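Local atomic coordinates of galectin (Ovis aries, PDB entry 6N44), a protein that binds beta-D-galactose at its sugar site and probably acts as a carbohydrate-binding lectin of the galectin family. Residues I52-W57 with C111-R116. Residues are numbered along the deposited sequence; the frame is centred on the assembly and turned at random.
Sequences IPFRFW and CQFAHR
C111 starts the contact: its SG lies 4.3 Å from CE1 of F56, near the plane of that ring and at its edge. Two residues on, F113 makes the main contact, an offset stack with F54 in which the ring centroids are 4.7 Å apart and the planes 21° from parallel. CD1 of F54 sits over one face of the F113 ring, toward its rim, 3.5 Å from CD2 of F113, while CE1 of F54 reaches back to CB of F113 at 3.7 Å. With CG anti to the backbone N in both residues (chi1 175° in F54, -172° in F113), the two side chains run past each other in opposite directions. This is the core of the galectin beta-sandwich: strand 52-59 belongs to one antiparallel sheet and strand 108-114 is an outermost strand of the other, and Y101 stacks on F54 as well. Past the end of that strand, R116 joins through water: its N donates to a water (N to water O 2.8 Å) that donates in turn to P53 O, at the corner before F54. The R116 guanidinium lies with one face toward CZ of F113, and its NH1 makes a weak hydrogen bond to galactose-binding N66.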
loop_
_atom_site.group_PDB
_atom_site.type_symbol
_atom_site.label_atom_id
_atom_site.label_comp_id
_atom_site.label_asym_id
_atom_site.label_seq_id
_atom_site.Cartn_x
_atom_site.Cartn_y
_atom_site.Cartn_z
ATOM N N ILE A 52 8.696 -11.421 17.382
ATOM C CA ILE A 52 7.572 -11.128 16.501
ATOM C C ILE A 52 7.214 -9.665 16.710
ATOM O O ILE A 52 6.464 -9.321 17.640
ATOM C CB ILE A 52 6.360 -12.042 16.753
ATOM C CG1 ILE A 52 6.743 -13.515 16.575
ATOM C CG2 ILE A 52 5.183 -11.646 15.806
ATOM C CD1 ILE A 52 5.564 -14.489 16.793
ATOM N N PRO A 53 7.743 -8.781 15.872
ATOM C CA PRO A 53 7.386 -7.359 15.956
ATOM C C PRO A 53 5.892 -7.083 15.970
ATOM O O PRO A 53 5.456 -6.140 16.646
ATOM C CB PRO A 53 8.054 -6.782 14.702
ATOM C CG PRO A 53 9.263 -7.638 14.527
ATOM C CD PRO A 53 8.808 -9.032 14.894
ATOM N N PHE A 54 5.080 -7.863 15.252
ATOM C CA PHE A 54 3.656 -7.541 15.164
ATOM C C PHE A 54 2.868 -8.813 14.889
ATOM O O PHE A 54 2.979 -9.396 13.803
ATOM C CB PHE A 54 3.408 -6.488 14.084
ATOM C CG PHE A 54 1.956 -6.174 13.843
ATOM C CD1 PHE A 54 1.067 -6.039 14.904
ATOM C CD2 PHE A 54 1.478 -5.983 12.542
ATOM C CE1 PHE A 54 -0.267 -5.723 14.680
ATOM C CE2 PHE A 54 0.127 -5.686 12.304
ATOM C CZ PHE A 54 -0.743 -5.556 13.376
ATOM N N ARG A 55 2.062 -9.228 15.859
ATOM C CA ARG A 55 1.095 -10.302 15.681
ATOM C C ARG A 55 -0.300 -9.702 15.714
ATOM O O ARG A 55 -0.634 -8.934 16.625
ATOM C CB ARG A 55 1.222 -11.392 16.762
ATOM C CG ARG A 55 -0.010 -12.318 16.837
ATOM C CD ARG A 55 0.190 -13.567 17.733
ATOM N NE ARG A 55 1.194 -14.458 17.169
ATOM C CZ ARG A 55 1.572 -15.611 17.712
ATOM N NH1 ARG A 55 1.024 -16.034 18.846
ATOM N NH2 ARG A 55 2.495 -16.345 17.106
ATOM N N PHE A 56 -1.106 -10.065 14.731
ATOM C CA PHE A 56 -2.514 -9.705 14.645
ATOM C C PHE A 56 -3.313 -10.986 14.800
ATOM O O PHE A 56 -3.102 -11.941 14.044
ATOM C CB PHE A 56 -2.826 -9.033 13.296
ATOM C CG PHE A 56 -4.309 -8.749 13.052
ATOM C CD1 PHE A 56 -4.858 -7.514 13.367
ATOM C CD2 PHE A 56 -5.129 -9.699 12.459
ATOM C CE1 PHE A 56 -6.218 -7.235 13.121
ATOM C CE2 PHE A 56 -6.486 -9.430 12.204
ATOM C CZ PHE A 56 -7.025 -8.189 12.534
ATOM N N TRP A 57 -4.233 -10.996 15.759
ATOM C CA TRP A 57 -4.993 -12.185 16.117
ATOM C C TRP A 57 -6.463 -11.826 16.194
ATOM O O TRP A 57 -6.831 -10.811 16.792
ATOM C CB TRP A 57 -4.515 -12.754 17.460
ATOM C CG TRP A 57 -5.285 -13.966 17.933
ATOM C CD1 TRP A 57 -5.007 -15.274 17.654
ATOM C CD2 TRP A 57 -6.445 -13.975 18.778
ATOM N NE1 TRP A 57 -5.924 -16.097 18.267
ATOM C CE2 TRP A 57 -6.822 -15.324 18.957
ATOM C CE3 TRP A 57 -7.208 -12.974 19.391
ATOM C CZ2 TRP A 57 -7.913 -15.702 19.743
ATOM C CZ3 TRP A 57 -8.306 -13.353 20.168
ATOM C CH2 TRP A 57 -8.640 -14.707 20.339
ATOM N N CYS A 111 -8.040 -0.616 12.821
ATOM C CA CYS A 111 -7.160 -0.331 13.948
ATOM C C CYS A 111 -5.761 -0.049 13.418
ATOM O O CYS A 111 -5.451 -0.302 12.251
ATOM C CB CYS A 111 -7.133 -1.489 14.957
ATOM S SG CYS A 111 -6.719 -3.126 14.253
ATOM N N GLN A 112 -4.920 0.483 14.299
ATOM C CA GLN A 112 -3.532 0.793 14.000
ATOM C C GLN A 112 -2.658 0.300 15.145
ATOM O O GLN A 112 -3.093 0.258 16.297
ATOM C CB GLN A 112 -3.316 2.303 13.787
ATOM C CG GLN A 112 -4.247 2.945 12.733
ATOM C CD GLN A 112 -5.678 3.183 13.241
ATOM O OE1 GLN A 112 -6.653 2.700 12.658
ATOM N NE2 GLN A 112 -5.802 3.937 14.323
ATOM N N PHE A 113 -1.410 -0.048 14.822
ATOM C CA PHE A 113 -0.455 -0.601 15.783
ATOM C C PHE A 113 0.869 0.138 15.629
ATOM O O PHE A 113 1.570 -0.056 14.631
ATOM C CB PHE A 113 -0.261 -2.106 15.556
ATOM C CG PHE A 113 0.558 -2.791 16.613
ATOM C CD1 PHE A 113 -0.031 -3.209 17.800
ATOM C CD2 PHE A 113 1.916 -3.038 16.422
ATOM C CE1 PHE A 113 0.716 -3.854 18.788
ATOM C CE2 PHE A 113 2.666 -3.687 17.412
ATOM C CZ PHE A 113 2.053 -4.094 18.596
ATOM N N ALA A 114 1.211 0.966 16.617
ATOM C CA ALA A 114 2.491 1.668 16.623
ATOM C C ALA A 114 3.664 0.692 16.657
ATOM O O ALA A 114 3.638 -0.308 17.376
ATOM C CB ALA A 114 2.556 2.600 17.839
ATOM N N HIS A 115 4.709 0.985 15.885
ATOM C CA HIS A 115 5.848 0.080 15.845
ATOM C C HIS A 115 6.481 -0.018 17.229
ATOM O O HIS A 115 6.651 0.985 17.928
ATOM C CB HIS A 115 6.894 0.547 14.821
ATOM C CG HIS A 115 6.438 0.437 13.400
ATOM N ND1 HIS A 115 6.209 -0.774 12.782
ATOM C CD2 HIS A 115 6.156 1.391 12.476
ATOM C CE1 HIS A 115 5.805 -0.562 11.540
ATOM N NE2 HIS A 115 5.761 0.743 11.332
ATOM N N ARG A 116 6.820 -1.236 17.625
ATOM C CA ARG A 116 7.511 -1.475 18.883
ATOM C C ARG A 116 8.919 -1.990 18.677
ATOM O O ARG A 116 9.824 -1.627 19.426
ATOM C CB ARG A 116 6.720 -2.462 19.742
ATOM C CG ARG A 116 5.380 -1.938 20.211
ATOM C CD ARG A 116 4.750 -2.945 21.149
ATOM N NE ARG A 116 3.317 -2.755 21.318
ATOM C CZ ARG A 116 2.564 -3.526 22.096
ATOM N NH1 ARG A 116 3.127 -4.516 22.778
ATOM N NH2 ARG A 116 1.259 -3.313 22.194
HETATM O O HOH W 1 6.476 -3.673 16.277
#